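PDB 4AKX: EXOU from Pseudomonas aeruginosa, which acts as a cytotoxic patatin-like phospholipase delivered by the type III secretion system, with SpcU as its chaperone partner. Local coordinates for residues L518-D522 with S560-A564; A535-N539 with A565-A570. The contacts are given in a common frame with arbitrary orientation. Residue numbers count along the deposited sequence, not the author numbering.

Interaction 1 of 2, residues L518-D522 with S560-A564; sequences LQRLD and SPVLA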
ATOM      1  N   LEU B 518      41.484 -34.259  -9.315  1.00 53.10           N
ATOM      2  CA  LEU B 518      40.721 -33.033  -9.495  1.00 51.45           C
ATOM      3  C   LEU B 518      40.853 -32.521 -10.931  1.00 53.91           C
ATOM      4  O   LEU B 518      39.889 -31.983 -11.504  1.00 51.30           O
ATOM      5  CB  LEU B 518      41.118 -31.980  -8.478  1.00 48.67           C
ATOM      6  CG  LEU B 518      40.627 -32.283  -7.084  1.00 46.70           C
ATOM      7  CD1 LEU B 518      41.396 -31.544  -6.022  1.00 44.15           C
ATOM      8  CD2 LEU B 518      39.145 -31.943  -7.022  1.00 45.90           C
ATOM      9  N   GLN B 519      42.007 -32.785 -11.543  1.00 55.84           N
ATOM     10  CA  GLN B 519      42.187 -32.513 -12.975  1.00 59.36           C
ATOM     11  C   GLN B 519      41.303 -33.359 -13.872  1.00 59.69           C
ATOM     12  O   GLN B 519      40.909 -32.927 -14.945  1.00 58.58           O
ATOM     13  CB  GLN B 519      43.639 -32.654 -13.372  1.00 58.47           C
ATOM     14  CG  GLN B 519      44.436 -31.531 -12.765  1.00 68.99           C
ATOM     15  CD  GLN B 519      45.906 -31.628 -13.018  1.00 71.26           C
ATOM     16  OE1 GLN B 519      46.390 -32.604 -13.562  1.00 77.69           O
ATOM     17  NE2 GLN B 519      46.629 -30.593 -12.635  1.00 81.80           N
ATOM     18  N   ARG B 520      41.005 -34.572 -13.433  1.00 59.45           N
ATOM     19  CA  ARG B 520      40.265 -35.473 -14.266  1.00 59.96           C
ATOM     20  C   ARG B 520      38.817 -35.103 -14.204  1.00 61.91           C
ATOM     21  O   ARG B 520      38.087 -35.215 -15.195  1.00 65.65           O
ATOM     22  CB  ARG B 520      40.480 -36.914 -13.832  1.00 60.21           C
ATOM     23  CG  ARG B 520      41.623 -37.570 -14.559  1.00 66.19           C
ATOM     24  CD  ARG B 520      41.726 -39.044 -14.232  1.00 69.93           C
ATOM     25  NE  ARG B 520      43.079 -39.524 -14.502  1.00 72.24           N
ATOM     26  CZ  ARG B 520      43.581 -39.676 -15.720  1.00 72.03           C
ATOM     27  NH1 ARG B 520      42.846 -39.389 -16.788  1.00 64.39           N
ATOM     28  NH2 ARG B 520      44.824 -40.107 -15.869  1.00 84.42           N
ATOM     29  N   LEU B 521      38.408 -34.639 -13.028  1.00 64.57           N
ATOM     30  CA  LEU B 521      37.057 -34.161 -12.811  1.00 60.20           C
ATOM     31  C   LEU B 521      36.872 -32.850 -13.527  1.00 61.07           C
ATOM     32  O   LEU B 521      35.864 -32.675 -14.209  1.00 64.83           O
ATOM     33  CB  LEU B 521      36.782 -33.952 -11.334  1.00 59.91           C
ATOM     34  CG  LEU B 521      36.688 -35.204 -10.489  1.00 60.53           C
ATOM     35  CD1 LEU B 521      36.414 -34.804  -9.044  1.00 55.57           C
ATOM     36  CD2 LEU B 521      35.565 -36.043 -11.055  1.00 57.24           C
ATOM     37  N   ASP B 522      37.838 -31.932 -13.396  1.00 53.99           N
ATOM     38  CA  ASP B 522      37.720 -30.658 -14.085  1.00 55.16           C
ATOM     39  C   ASP B 522      37.507 -30.865 -15.571  1.00 55.78           C
ATOM     40  O   ASP B 522      36.802 -30.115 -16.197  1.00 61.83           O
ATOM     41  CB  ASP B 522      38.933 -29.780 -13.857  1.00 64.52           C
ATOM     42  CG  ASP B 522      39.099 -29.356 -12.377  1.00 80.31           C
ATOM     43  OD1 ASP B 522      38.098 -28.962 -11.722  1.00 84.26           O
ATOM     44  OD2 ASP B 522      40.250 -29.397 -11.867  1.00 87.01           O
ATOM     45  N   SER B 560      41.475 -25.908  -9.030  1.00 60.28           N
ATOM     46  CA  SER B 560      40.418 -26.680  -9.666  1.00 55.57           C
ATOM     47  C   SER B 560      39.029 -26.026  -9.614  1.00 55.84           C
ATOM     48  O   SER B 560      38.469 -25.863  -8.546  1.00 61.65           O
ATOM     49  CB  SER B 560      40.321 -28.043  -9.010  1.00 53.69           C
ATOM     50  OG  SER B 560      39.090 -28.609  -9.358  1.00 56.76           O
ATOM     51  N   PRO B 561      38.430 -25.741 -10.785  1.00 56.93           N
ATOM     52  CA  PRO B 561      37.018 -25.351 -10.901  1.00 51.53           C
ATOM     53  C   PRO B 561      36.012 -26.242 -10.172  1.00 51.25           C
ATOM     54  O   PRO B 561      34.988 -25.723  -9.714  1.00 52.95           O
ATOM     55  CB  PRO B 561      36.741 -25.436 -12.417  1.00 45.45           C
ATOM     56  CG  PRO B 561      37.951 -26.019 -13.025  1.00 48.92           C
ATOM     57  CD  PRO B 561      39.085 -25.722 -12.100  1.00 55.80           C
ATOM     58  N   VAL B 562      36.242 -27.562 -10.118  1.00 50.91           N
ATOM     59  CA  VAL B 562      35.193 -28.460  -9.616  1.00 47.38           C
ATOM     60  C   VAL B 562      35.184 -28.325  -8.122  1.00 48.01           C
ATOM     61  O   VAL B 562      34.143 -28.109  -7.483  1.00 47.44           O
ATOM     62  CB  VAL B 562      35.431 -29.913  -9.992  1.00 44.07           C
ATOM     63  CG1 VAL B 562      34.700 -30.826  -9.019  1.00 45.83           C
ATOM     64  CG2 VAL B 562      34.928 -30.157 -11.394  1.00 45.66           C
ATOM     65  N   LEU B 563      36.382 -28.357  -7.580  1.00 44.62           N
ATOM     66  CA  LEU B 563      36.569 -28.091  -6.208  1.00 44.58           C
ATOM     67  C   LEU B 563      36.066 -26.696  -5.832  1.00 46.18           C
ATOM     68  O   LEU B 563      35.471 -26.530  -4.788  1.00 47.74           O
ATOM     69  CB  LEU B 563      38.034 -28.235  -5.869  1.00 43.36           C
ATOM     70  CG  LEU B 563      38.298 -28.368  -4.366  1.00 46.24           C
ATOM     71  CD1 LEU B 563      37.447 -29.468  -3.679  1.00 40.95           C
ATOM     72  CD2 LEU B 563      39.806 -28.554  -4.140  1.00 45.65           C
ATOM     73  N   ALA B 564      36.317 -25.690  -6.667  1.00 47.35           N
ATOM     74  CA  ALA B 564      35.778 -24.368  -6.394  1.00 46.48           C
ATOM     75  C   ALA B 564      34.254 -24.388  -6.351  1.00 47.99           C
ATOM     76  O   ALA B 564      33.665 -23.877  -5.418  1.00 59.18           O
ATOM     77  CB  ALA B 564      36.260 -23.363  -7.380  1.00 45.81           C
TER
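Ser-560 occupies the N-cap of helix 561-591. Its OG accepts a hydrogen bond from the amide of Leu-563 (Leu-563 N to Ser-560 OG 3.2 Å), closing the first turn, and donates to the carboxylate of Asp-522 (Ser-560 OG to Asp-522 OD1 2.6 Å). The serine thus joins the helix start to helix 512-524. Pro-561, the first helical residue, has no amide hydrogen to offer and meets the aspartate by its ring, CG lying 3.2 Å from Asp-522 OD1. Val-562 N does have one and gives it to Asp-522 OD1 at 2.8 Å, so a side chain from another helix supplements the cap, its negative charge facing the positive end of the helix dipole. The valine's CG2 also packs on Leu-521 CB (4.2 Å). One residue on, Leu-563 CD2 meets Leu-518 CD1 at 3.9 Å, extending the apolar contact beside the polar cap. Within the helical middle domain, Leu-521 also packs on Ala-490 and Phe-491 of helix 474-502, while Val-562 touches Leu-538, just beyond helix 528-537.

Interaction 2 of 2, residues A535-N539 with A565-A570; sequences AAELN and AALAEA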
ATOM      1  N   ALA B 535      29.897 -30.930  -8.638  1.00 36.70           N
ATOM      2  CA  ALA B 535      29.955 -30.352  -7.310  1.00 39.64           C
ATOM      3  C   ALA B 535      29.000 -31.067  -6.298  1.00 46.79           C
ATOM      4  O   ALA B 535      29.441 -31.537  -5.210  1.00 46.65           O
ATOM      5  CB  ALA B 535      29.683 -28.868  -7.364  1.00 37.78           C
ATOM      6  N   ALA B 536      27.715 -31.175  -6.650  1.00 44.56           N
ATOM      7  CA  ALA B 536      26.770 -31.848  -5.773  1.00 45.01           C
ATOM      8  C   ALA B 536      27.249 -33.253  -5.389  1.00 49.36           C
ATOM      9  O   ALA B 536      27.168 -33.634  -4.213  1.00 49.18           O
ATOM     10  CB  ALA B 536      25.401 -31.899  -6.402  1.00 44.33           C
ATOM     11  N   GLU B 537      27.788 -34.002  -6.361  1.00 52.66           N
ATOM     12  CA  GLU B 537      28.275 -35.368  -6.084  1.00 56.93           C
ATOM     13  C   GLU B 537      29.347 -35.337  -5.032  1.00 52.55           C
ATOM     14  O   GLU B 537      29.472 -36.227  -4.209  1.00 60.55           O
ATOM     15  CB  GLU B 537      28.847 -36.040  -7.332  1.00 67.75           C
ATOM     16  CG  GLU B 537      27.817 -36.514  -8.355  1.00 77.43           C
ATOM     17  CD  GLU B 537      26.636 -37.247  -7.734  1.00 79.65           C
ATOM     18  OE1 GLU B 537      26.832 -38.126  -6.869  1.00 81.15           O
ATOM     19  OE2 GLU B 537      25.504 -36.941  -8.126  1.00 83.16           O
ATOM     20  N   LEU B 538      30.123 -34.289  -5.038  1.00 48.35           N
ATOM     21  CA  LEU B 538      31.206 -34.228  -4.109  1.00 50.45           C
ATOM     22  C   LEU B 538      30.754 -33.692  -2.752  1.00 49.43           C
ATOM     23  O   LEU B 538      31.575 -33.436  -1.900  1.00 46.46           O
ATOM     24  CB  LEU B 538      32.258 -33.346  -4.710  1.00 50.33           C
ATOM     25  CG  LEU B 538      33.688 -33.399  -4.284  1.00 50.12           C
ATOM     26  CD1 LEU B 538      34.233 -34.784  -4.486  1.00 54.00           C
ATOM     27  CD2 LEU B 538      34.317 -32.451  -5.272  1.00 50.58           C
ATOM     28  N   ASN B 539      29.444 -33.524  -2.567  1.00 50.03           N
ATOM     29  CA  ASN B 539      28.912 -32.950  -1.331  1.00 52.27           C
ATOM     30  C   ASN B 539      28.122 -33.909  -0.488  1.00 55.51           C
ATOM     31  O   ASN B 539      27.799 -33.605   0.633  1.00 63.20           O
ATOM     32  CB  ASN B 539      28.039 -31.747  -1.620  1.00 53.69           C
ATOM     33  CG  ASN B 539      28.815 -30.442  -1.614  1.00 58.54           C
ATOM     34  OD1 ASN B 539      28.693 -29.660  -0.697  1.00 60.61           O
ATOM     35  ND2 ASN B 539      29.587 -30.194  -2.662  1.00 58.44           N
ATOM     36  N   ALA B 565      33.614 -25.037  -7.300  1.00 44.02           N
ATOM     37  CA  ALA B 565      32.163 -25.216  -7.198  1.00 45.65           C
ATOM     38  C   ALA B 565      31.724 -25.916  -5.891  1.00 49.49           C
ATOM     39  O   ALA B 565      30.913 -25.385  -5.129  1.00 52.71           O
ATOM     40  CB  ALA B 565      31.646 -25.986  -8.394  1.00 40.20           C
ATOM     41  N   ALA B 566      32.270 -27.112  -5.658  1.00 45.57           N
ATOM     42  CA  ALA B 566      31.931 -27.930  -4.530  1.00 40.87           C
ATOM     43  C   ALA B 566      32.034 -27.138  -3.197  1.00 45.18           C
ATOM     44  O   ALA B 566      31.179 -27.233  -2.308  1.00 47.34           O
ATOM     45  CB  ALA B 566      32.863 -29.117  -4.510  1.00 37.63           C
ATOM     46  N   LEU B 567      33.084 -26.355  -3.070  1.00 43.60           N
ATOM     47  CA  LEU B 567      33.278 -25.611  -1.899  1.00 43.18           C
ATOM     48  C   LEU B 567      32.144 -24.573  -1.798  1.00 45.33           C
ATOM     49  O   LEU B 567      31.585 -24.389  -0.736  1.00 47.27           O
ATOM     50  CB  LEU B 567      34.661 -24.956  -1.922  1.00 42.90           C
ATOM     51  CG  LEU B 567      35.890 -25.815  -1.658  1.00 43.97           C
ATOM     52  CD1 LEU B 567      37.183 -25.042  -1.821  1.00 46.91           C
ATOM     53  CD2 LEU B 567      35.852 -26.428  -0.267  1.00 47.20           C
ATOM     54  N   ALA B 568      31.798 -23.909  -2.893  1.00 43.64           N
ATOM     55  CA  ALA B 568      30.768 -22.878  -2.813  1.00 47.19           C
ATOM     56  C   ALA B 568      29.456 -23.541  -2.431  1.00 50.69           C
ATOM     57  O   ALA B 568      28.716 -23.074  -1.553  1.00 56.38           O
ATOM     58  CB  ALA B 568      30.618 -22.132  -4.130  1.00 41.46           C
ATOM     59  N   GLU B 569      29.186 -24.656  -3.074  1.00 50.71           N
ATOM     60  CA  GLU B 569      28.001 -25.426  -2.779  1.00 52.11           C
ATOM     61  C   GLU B 569      27.941 -25.787  -1.296  1.00 51.85           C
ATOM     62  O   GLU B 569      26.900 -25.684  -0.652  1.00 49.68           O
ATOM     63  CB  GLU B 569      28.021 -26.690  -3.612  1.00 56.90           C
ATOM     64  CG  GLU B 569      27.003 -27.727  -3.206  1.00 62.15           C
ATOM     65  CD  GLU B 569      25.569 -27.232  -3.351  1.00 72.28           C
ATOM     66  OE1 GLU B 569      25.341 -26.128  -3.956  1.00 70.16           O
ATOM     67  OE2 GLU B 569      24.666 -27.950  -2.838  1.00 68.90           O
ATOM     68  N   ALA B 570      29.067 -26.212  -0.753  1.00 50.97           N
ATOM     69  CA  ALA B 570      29.110 -26.523   0.669  1.00 51.90           C
ATOM     70  C   ALA B 570      28.653 -25.367   1.543  1.00 54.63           C
ATOM     71  O   ALA B 570      27.862 -25.576   2.434  1.00 56.77           O
ATOM     72  CB  ALA B 570      30.488 -26.999   1.090  1.00 47.81           C
TER
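Close alanine-mediated packing joins the C-terminal end of helix 528-537 to the early turns of helix 561-591, in a partly buried part of the helical middle domain. The backbones approach to 4.2 Å between the CA atoms of Ala-535 and Ala-566, a spacing that larger side chains at the interface would obstruct. Ala-535 CB rests 3.6 Å from both Ala-565 CB and Ala-566 N. Such small-residue helix packing lets main chains nearly touch, and here it coincides with a helix terminus: Leu-538 is the first residue to leave helical geometry, and Asn-539 folds back so that its ND2 donates to Ala-535 O at 2.9 Å. Asn-539 ND2 also makes a weak hydrogen bond across the interface to Ala-566 O, at 3.4 Å. Leu-538 CD2 meets Ala-566 CB at 3.7 Å and the leucine also packs on Phe-491 and Leu-494 of helix 474-502. Glu-569 presents its CG 3.6 Å from Asn-539 OD1, whereas its carboxylate forms salt bridges with Arg-572 and Arg-573.

How the interactions relate
Helix 561-591 is common to both contacts: interaction 1 uses its N-terminal start and interaction 2 the residues that follow directly, with centres 11 Å apart. Their partners, helices 512-524 and 528-537, are consecutive in the chain, so the order 518-522, 535-539, 560-564, 565-570 makes the two connections cross. The long helix thereby packs against two earlier helices, with helix 544-552 intervening in sequence, and the contacts meet where Val-562 CG1 lies 4.1 Å from Leu-538 CD2. Leu-521 and Leu-538 both touch Phe-491, adding helix 474-502 to the same apolar cluster. All four segments belong to the toxin's helical middle domain, where the start of helix 561-591 brings helices 512-524 and 528-537 together.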